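NAD-dependent epimerase/dehydratase domain-containing protein (Ruegeria pomeroyi DSS-3, PDB 3IUS) is of unknown function but, as a member of the NAD-dependent epimerase/dehydratase family, probably binds a nicotinamide dinucleotide on a Rossmann-type fold. Local coordinates at residues Asp62-Leu67 with Ala93-Val98; Gln87-Ala92 with Gln139-Leu144. All coordinates share one frame; numbering follows the deposited sequence.

Contact 1. Residues Asp62-Leu67 with Ala93-Val98; sequences DGVTHL and AQFRWV
Phe95 fills the tight end of this contact. Its CG lies anti to the carbonyl carbon (chi1 -54°), which lays the ring between two side chains: Leu67 CD2 sits over one face, 4.1 Å from the ring centroid in a CH-pi contact, and CG of the preceding Gln94 covers the opposite face. At the rim, Phe95 CE1 meets Leu67 CD1 at 3.7 Å. Two backbone bonds fix the register: Arg96 N gives its hydrogen to Thr65 O at 2.8 Å and Leu67 N to Trp97 O at 3.1 Å, both nearly straight and in the carbonyl plane. They start the parallel pairing of strands 66-69 and 97-103, the two strands of a right-handed beta-alpha-beta crossover through helix 79-90, within a Rossmann-type sheet. Leu67 and Val98 put their side chains on one face of that sheet, Leu67 CB to Val98 CG2 at 3.8 Å. On the other face His66 CD2 lies 3.5 Å from Trp97 CB, the side chains crossing at about a right angle. Thr65 OG1, in the plane of the imidazole, shares a 2.6 Å hydrogen bond with His66 ND1 and so fixes the ring's rotation; Trp97 NE1 is hydrogen-bonded to Ser195 OG. Packing loosens toward solvent, where the extended Arg96 runs alongside His66, its CD 4.0 Å from His66 NE2, with guanidinium and imidazole planes 62° apart.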
ATOM      1  N   ASP A  62      -9.728  21.464 -10.685  1.00 27.61           N
ATOM      2  CA  ASP A  62     -10.159  22.717 -10.078  1.00 29.47           C
ATOM      3  C   ASP A  62     -10.489  22.544  -8.604  1.00 26.30           C
ATOM      4  O   ASP A  62     -11.272  21.663  -8.225  1.00 24.05           O
ATOM      5  CB  ASP A  62     -11.368  23.307 -10.799  1.00 29.91           C
ATOM      6  CG  ASP A  62     -11.753  24.669 -10.249  1.00 33.87           C
ATOM      7  OD1 ASP A  62     -10.893  25.578 -10.267  1.00 33.10           O
ATOM      8  OD2 ASP A  62     -12.904  24.828  -9.789  1.00 37.77           O
ATOM      9  N   GLY A  63      -9.896  23.397  -7.777  1.00 24.15           N
ATOM     10  CA  GLY A  63     -10.142  23.366  -6.347  1.00 25.43           C
ATOM     11  C   GLY A  63      -9.471  22.225  -5.600  1.00 21.95           C
ATOM     12  O   GLY A  63      -9.647  22.089  -4.388  1.00 25.76           O
ATOM     13  N   VAL A  64      -8.701  21.405  -6.311  1.00 19.38           N
ATOM     14  CA  VAL A  64      -8.010  20.282  -5.680  1.00 22.94           C
ATOM     15  C   VAL A  64      -6.739  20.737  -4.955  1.00 23.51           C
ATOM     16  O   VAL A  64      -5.880  21.399  -5.552  1.00 21.49           O
ATOM     17  CB  VAL A  64      -7.641  19.192  -6.705  1.00 22.28           C
ATOM     18  CG1 VAL A  64      -6.800  18.102  -6.047  1.00 19.74           C
ATOM     19  CG2 VAL A  64      -8.894  18.604  -7.339  1.00 20.80           C
ATOM     20  N   THR A  65      -6.628  20.381  -3.675  1.00 18.19           N
ATOM     21  CA  THR A  65      -5.476  20.776  -2.857  1.00 24.56           C
ATOM     22  C   THR A  65      -4.538  19.600  -2.593  1.00 20.43           C
ATOM     23  O   THR A  65      -3.342  19.773  -2.365  1.00 21.98           O
ATOM     24  CB  THR A  65      -5.914  21.390  -1.495  1.00 22.69           C
ATOM     25  OG1 THR A  65      -6.689  20.434  -0.756  1.00 22.91           O
ATOM     26  CG2 THR A  65      -6.741  22.645  -1.708  1.00 23.32           C
ATOM     27  N   HIS A  66      -5.090  18.396  -2.628  1.00 20.59           N
ATOM     28  CA  HIS A  66      -4.321  17.211  -2.316  1.00 17.19           C
ATOM     29  C   HIS A  66      -4.558  16.160  -3.392  1.00 23.67           C
ATOM     30  O   HIS A  66      -5.687  15.977  -3.847  1.00 20.12           O
ATOM     31  CB  HIS A  66      -4.734  16.659  -0.950  1.00 24.39           C
ATOM     32  CG  HIS A  66      -4.388  17.556   0.199  1.00 23.79           C
ATOM     33  ND1 HIS A  66      -4.999  18.774   0.407  1.00 22.61           N
ATOM     34  CD2 HIS A  66      -3.502  17.404   1.212  1.00 25.16           C
ATOM     35  CE1 HIS A  66      -4.498  19.339   1.490  1.00 26.99           C
ATOM     36  NE2 HIS A  66      -3.584  18.531   1.996  1.00 25.11           N
ATOM     37  N   LEU A  67      -3.483  15.488  -3.798  1.00 22.07           N
ATOM     38  CA  LEU A  67      -3.552  14.366  -4.735  1.00 18.47           C
ATOM     39  C   LEU A  67      -3.085  13.075  -4.078  1.00 21.01           C
ATOM     40  O   LEU A  67      -2.053  13.045  -3.412  1.00 21.46           O
ATOM     41  CB  LEU A  67      -2.665  14.642  -5.950  1.00 21.27           C
ATOM     42  CG  LEU A  67      -3.274  14.926  -7.319  1.00 29.98           C
ATOM     43  CD1 LEU A  67      -4.519  15.787  -7.213  1.00 30.60           C
ATOM     44  CD2 LEU A  67      -2.226  15.556  -8.242  1.00 25.36           C
ATOM     45  N   ALA A  93       1.988  24.230  -8.130  1.00 29.23           N
ATOM     46  CA  ALA A  93       1.986  25.149  -6.997  1.00 32.06           C
ATOM     47  C   ALA A  93       0.651  25.243  -6.252  1.00 33.69           C
ATOM     48  O   ALA A  93       0.596  25.774  -5.144  1.00 30.58           O
ATOM     49  CB  ALA A  93       2.446  26.536  -7.444  1.00 27.84           C
ATOM     50  N   GLN A  94      -0.423  24.722  -6.837  1.00 30.50           N
ATOM     51  CA  GLN A  94      -1.713  24.837  -6.169  0.50 27.30           C
ATOM     52  C   GLN A  94      -1.953  23.697  -5.185  1.00 24.05           C
ATOM     53  O   GLN A  94      -2.835  23.785  -4.333  1.00 24.65           O
ATOM     54  CB  GLN A  94      -2.859  24.969  -7.176  0.50 26.62           C
ATOM     55  CG  GLN A  94      -3.141  23.729  -7.986  0.50 25.04           C
ATOM     56  CD  GLN A  94      -3.963  24.034  -9.219  0.50 26.03           C
ATOM     57  OE1 GLN A  94      -4.875  23.290  -9.565  0.50 24.77           O
ATOM     58  NE2 GLN A  94      -3.643  25.141  -9.890  0.50 26.66           N
ATOM     59  N   PHE A  95      -1.148  22.644  -5.278  1.00 26.56           N
ATOM     60  CA  PHE A  95      -1.279  21.529  -4.353  1.00 24.98           C
ATOM     61  C   PHE A  95      -0.485  21.780  -3.085  1.00 24.54           C
ATOM     62  O   PHE A  95       0.573  22.408  -3.113  1.00 25.31           O
ATOM     63  CB  PHE A  95      -0.805  20.222  -4.997  1.00 28.26           C
ATOM     64  CG  PHE A  95      -1.475  19.914  -6.306  1.00 25.53           C
ATOM     65  CD1 PHE A  95      -2.833  19.630  -6.353  1.00 27.96           C
ATOM     66  CD2 PHE A  95      -0.750  19.904  -7.484  1.00 23.29           C
ATOM     67  CE1 PHE A  95      -3.456  19.345  -7.559  1.00 25.57           C
ATOM     68  CE2 PHE A  95      -1.364  19.621  -8.694  1.00 23.21           C
ATOM     69  CZ  PHE A  95      -2.720  19.341  -8.731  1.00 25.55           C
ATOM     70  N   ARG A  96      -1.003  21.295  -1.966  1.00 23.18           N
ATOM     71  CA  ARG A  96      -0.272  21.350  -0.708  0.50 25.00           C
ATOM     72  C   ARG A  96       0.456  20.035  -0.475  1.00 26.24           C
ATOM     73  O   ARG A  96       1.436  19.972   0.263  1.00 23.83           O
ATOM     74  CB  ARG A  96      -1.221  21.633   0.459  0.50 25.55           C
ATOM     75  CG  ARG A  96      -0.590  21.418   1.826  0.50 24.75           C
ATOM     76  CD  ARG A  96      -1.539  21.785   2.952  0.50 26.97           C
ATOM     77  NE  ARG A  96      -0.986  21.455   4.262  0.50 23.91           N
ATOM     78  CZ  ARG A  96      -0.025  22.147   4.861  0.50 25.61           C
ATOM     79  NH1 ARG A  96       0.501  23.206   4.264  0.50 25.32           N
ATOM     80  NH2 ARG A  96       0.417  21.777   6.056  0.50 28.17           N
ATOM     81  N   TRP A  97      -0.022  18.982  -1.123  1.00 22.34           N
ATOM     82  CA  TRP A  97       0.490  17.659  -0.836  1.00 21.01           C
ATOM     83  C   TRP A  97       0.085  16.695  -1.937  1.00 19.84           C
ATOM     84  O   TRP A  97      -1.050  16.722  -2.405  1.00 17.64           O
ATOM     85  CB  TRP A  97      -0.081  17.208   0.503  1.00 20.72           C
ATOM     86  CG  TRP A  97       0.332  15.852   0.985  1.00 18.44           C
ATOM     87  CD1 TRP A  97       1.367  15.558   1.828  1.00 15.81           C
ATOM     88  CD2 TRP A  97      -0.316  14.606   0.697  1.00 21.56           C
ATOM     89  NE1 TRP A  97       1.410  14.202   2.070  1.00 18.97           N
ATOM     90  CE2 TRP A  97       0.391  13.597   1.383  1.00 19.69           C
ATOM     91  CE3 TRP A  97      -1.417  14.246  -0.080  1.00 21.40           C
ATOM     92  CZ2 TRP A  97       0.024  12.250   1.320  1.00 22.26           C
ATOM     93  CZ3 TRP A  97      -1.776  12.906  -0.148  1.00 16.80           C
ATOM     94  CH2 TRP A  97      -1.058  11.929   0.551  1.00 15.75           C
ATOM     95  N   VAL A  98       1.039  15.879  -2.369  1.00 18.18           N
ATOM     96  CA  VAL A  98       0.769  14.798  -3.304  1.00 17.42           C
ATOM     97  C   VAL A  98       1.371  13.514  -2.756  1.00 17.36           C
ATOM     98  O   VAL A  98       2.533  13.486  -2.358  1.00 17.17           O
ATOM     99  CB  VAL A  98       1.367  15.088  -4.692  1.00 19.95           C
ATOM    100  CG1 VAL A  98       1.251  13.858  -5.586  1.00 18.20           C
ATOM    101  CG2 VAL A  98       0.699  16.315  -5.326  1.00 21.65           C
TER

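Contact 2. Residues Gln87-Ala92 with Gln139-Leu144; sequences QIAARA and QAVPNL
The end of helix 79-90, the crossover helix between strands 66-69 and 97-103, meets with the residues just after it the turn that leads from helix 126-140 into strand 146-155 of the Rossmann-type fold. That turn is a type II beta turn from Val141 to Leu144, with Asn143 at positive phi (68°) in its third position; the closing bond from Leu144 N to Val141 O is weak. The turn brings Val141 and Leu144 up to the end of the neighbouring helix, where small alanines let the backbones come close. Val141 points toward the helix with CG1 anti to its backbone N (chi1 -173°), and this methyl rests on Ala89, 3.8 Å from Ala89 CA and almost as near to its CB. Deeper in, Leu144 also has its CG anti to the backbone N (chi1 -158°), which carries CD1 across to Ile88, 4.0 Å from Ile88 CG2, where the two side chains cross obliquely. Leu144 CD1 is also 4.2 Å from Ala92 CB. Trp138, on helix 126-140, touches both Ile88 and Leu144. Ala92 points its methyl at the backbone of the turn, with CB 3.6 Å from Pro142 O and slightly farther from Asn143 O. Between the segments the direct contacts are all van der Waals; the polar link is made by one water, which donates to both carbonyls it touches, Ala89 O at 2.9 Å and Pro142 O at 2.6 Å.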
ATOM      1  N   GLN A  87      -0.952  18.516 -17.156  1.00 30.62           N
ATOM      2  CA  GLN A  87      -1.843  19.351 -16.353  1.00 26.48           C
ATOM      3  C   GLN A  87      -1.353  19.452 -14.913  1.00 25.29           C
ATOM      4  O   GLN A  87      -1.270  20.541 -14.342  1.00 23.59           O
ATOM      5  CB  GLN A  87      -3.272  18.796 -16.385  1.00 33.11           C
ATOM      6  CG  GLN A  87      -3.962  18.872 -17.751  1.00 34.87           C
ATOM      7  CD  GLN A  87      -3.787  17.614 -18.592  1.00 36.82           C
ATOM      8  OE1 GLN A  87      -2.784  16.903 -18.486  1.00 31.16           O
ATOM      9  NE2 GLN A  87      -4.772  17.336 -19.440  1.00 37.08           N
ATOM     10  N   ILE A  88      -1.019  18.303 -14.338  1.00 27.94           N
ATOM     11  CA  ILE A  88      -0.538  18.238 -12.968  1.00 25.03           C
ATOM     12  C   ILE A  88       0.718  19.089 -12.781  1.00 20.39           C
ATOM     13  O   ILE A  88       0.836  19.829 -11.805  1.00 22.03           O
ATOM     14  CB  ILE A  88      -0.275  16.786 -12.557  1.00 24.74           C
ATOM     15  CG1 ILE A  88      -1.607  16.043 -12.410  1.00 22.85           C
ATOM     16  CG2 ILE A  88       0.513  16.728 -11.268  1.00 25.27           C
ATOM     17  CD1 ILE A  88      -1.454  14.565 -12.130  1.00 26.01           C
ATOM     18  N   ALA A  89       1.648  18.989 -13.726  1.00 25.61           N
ATOM     19  CA  ALA A  89       2.880  19.771 -13.678  1.00 25.30           C
ATOM     20  C   ALA A  89       2.574  21.266 -13.692  1.00 25.27           C
ATOM     21  O   ALA A  89       3.104  22.030 -12.882  1.00 25.58           O
ATOM     22  CB  ALA A  89       3.789  19.399 -14.848  1.00 19.83           C
ATOM     23  N   ALA A  90       1.710  21.673 -14.614  1.00 24.51           N
ATOM     24  CA  ALA A  90       1.324  23.069 -14.747  1.00 26.46           C
ATOM     25  C   ALA A  90       0.700  23.625 -13.468  1.00 25.18           C
ATOM     26  O   ALA A  90       0.896  24.792 -13.138  1.00 25.61           O
ATOM     27  CB  ALA A  90       0.369  23.246 -15.926  1.00 22.21           C
ATOM     28  N   ARG A  91      -0.047  22.788 -12.750  1.00 22.92           N
ATOM     29  CA  ARG A  91      -0.729  23.218 -11.525  1.00 25.53           C
ATOM     30  C   ARG A  91       0.041  22.888 -10.239  1.00 22.72           C
ATOM     31  O   ARG A  91      -0.522  22.946  -9.147  1.00 25.18           O
ATOM     32  CB  ARG A  91      -2.119  22.578 -11.437  1.00 26.03           C
ATOM     33  CG  ARG A  91      -3.123  23.038 -12.480  1.00 25.57           C
ATOM     34  CD  ARG A  91      -4.375  22.175 -12.383  1.00 30.34           C
ATOM     35  NE  ARG A  91      -5.462  22.626 -13.248  1.00 29.57           N
ATOM     36  CZ  ARG A  91      -6.500  23.343 -12.834  1.00 30.65           C
ATOM     37  NH1 ARG A  91      -6.597  23.703 -11.561  1.00 26.90           N
ATOM     38  NH2 ARG A  91      -7.444  23.700 -13.695  1.00 30.33           N
ATOM     39  N   ALA A  92       1.317  22.541 -10.371  1.00 24.65           N
ATOM     40  CA  ALA A  92       2.114  22.068  -9.233  1.00 23.00           C
ATOM     41  C   ALA A  92       1.968  22.910  -7.967  1.00 25.12           C
ATOM     42  O   ALA A  92       1.832  22.372  -6.869  1.00 24.46           O
ATOM     43  CB  ALA A  92       3.581  21.959  -9.625  1.00 23.58           C
ATOM     44  N   GLN A 139       8.887  11.970  -9.166  1.00 16.63           N
ATOM     45  CA  GLN A 139       9.935  12.786  -8.551  0.50 18.43           C
ATOM     46  C   GLN A 139      10.524  13.822  -9.511  1.00 18.81           C
ATOM     47  O   GLN A 139      11.209  14.749  -9.079  1.00 20.36           O
ATOM     48  CB  GLN A 139      11.050  11.905  -7.972  0.50 19.01           C
ATOM     49  CG  GLN A 139      10.642  11.078  -6.752  0.50 17.83           C
ATOM     50  CD  GLN A 139      10.722  11.862  -5.453  0.50 20.46           C
ATOM     51  OE1 GLN A 139      10.921  13.076  -5.458  0.50 14.73           O
ATOM     52  NE2 GLN A 139      10.574  11.168  -4.330  0.50 14.48           N
ATOM     53  N   ALA A 140      10.258  13.668 -10.806  1.00 15.61           N
ATOM     54  CA  ALA A 140      10.783  14.604 -11.803  1.00 22.56           C
ATOM     55  C   ALA A 140       9.921  15.853 -11.992  1.00 25.83           C
ATOM     56  O   ALA A 140      10.391  16.857 -12.531  1.00 22.22           O
ATOM     57  CB  ALA A 140      10.993  13.902 -13.136  1.00 21.32           C
ATOM     58  N   VAL A 141       8.668  15.794 -11.551  1.00 22.18           N
ATOM     59  CA  VAL A 141       7.742  16.916 -11.713  1.00 20.83           C
ATOM     60  C   VAL A 141       8.180  18.113 -10.867  1.00 17.48           C
ATOM     61  O   VAL A 141       8.100  18.084  -9.645  1.00 18.61           O
ATOM     62  CB  VAL A 141       6.300  16.529 -11.333  1.00 21.29           C
ATOM     63  CG1 VAL A 141       5.343  17.654 -11.676  1.00 25.20           C
ATOM     64  CG2 VAL A 141       5.880  15.233 -12.038  1.00 18.30           C
ATOM     65  N   PRO A 142       8.641  19.181 -11.526  1.00 17.61           N
ATOM     66  CA  PRO A 142       9.169  20.339 -10.795  1.00 20.33           C
ATOM     67  C   PRO A 142       8.164  20.939  -9.806  1.00 21.02           C
ATOM     68  O   PRO A 142       7.006  21.167 -10.163  1.00 23.70           O
ATOM     69  CB  PRO A 142       9.478  21.349 -11.912  1.00 19.10           C
ATOM     70  CG  PRO A 142       9.583  20.545 -13.164  1.00 21.74           C
ATOM     71  CD  PRO A 142       8.651  19.377 -12.984  1.00 19.00           C
ATOM     72  N   ASN A 143       8.610  21.176  -8.575  1.00 20.15           N
ATOM     73  CA  ASN A 143       7.832  21.909  -7.574  1.00 17.54           C
ATOM     74  C   ASN A 143       6.574  21.207  -7.071  1.00 23.02           C
ATOM     75  O   ASN A 143       5.733  21.821  -6.416  1.00 27.39           O
ATOM     76  CB  ASN A 143       7.479  23.304  -8.087  1.00 24.32           C
ATOM     77  CG  ASN A 143       8.700  24.091  -8.520  1.00 26.56           C
ATOM     78  OD1 ASN A 143       8.802  24.507  -9.672  1.00 27.56           O
ATOM     79  ND2 ASN A 143       9.638  24.287  -7.602  1.00 24.71           N
ATOM     80  N   LEU A 144       6.447  19.921  -7.378  1.00 19.29           N
ATOM     81  CA  LEU A 144       5.350  19.125  -6.848  1.00 18.87           C
ATOM     82  C   LEU A 144       5.673  18.701  -5.411  1.00 19.07           C
ATOM     83  O   LEU A 144       6.768  18.202  -5.144  1.00 19.37           O
ATOM     84  CB  LEU A 144       5.132  17.900  -7.739  1.00 16.39           C
ATOM     85  CG  LEU A 144       3.769  17.213  -7.714  1.00 21.74           C
ATOM     86  CD1 LEU A 144       2.677  18.138  -8.244  1.00 20.77           C
ATOM     87  CD2 LEU A 144       3.831  15.941  -8.537  1.00 21.62           C
TER
HETATM   88  O   HOH W   1       5.924  21.817 -12.422  1.00 31.70           O

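In the fold
Contact 1 and contact 2 share the connection 66-69, 79-90, 97-103: contact 1 joins its two strands, while contact 2 packs the end of its helix against the turn before strand 146-155, which pairs with 97-103 on the side away from 66-69. Their centres are about 11 Å apart and their apolar side chains pack against one another. Leu144 CD1 ties them together, lying 3.9 Å from Phe95 CD2 and 4.0 Å from Val98 CG2, while Phe95 CE2 is 3.8 Å from Ile88 O. Toward solvent, Arg91 NH1 is hydrogen-bonded to Gln94 OE1. A GxGxxA pattern at Gly12, Gly14 and Ala17 is consistent with a dinucleotide site after strand 7-11, which pairs with strand 66-69.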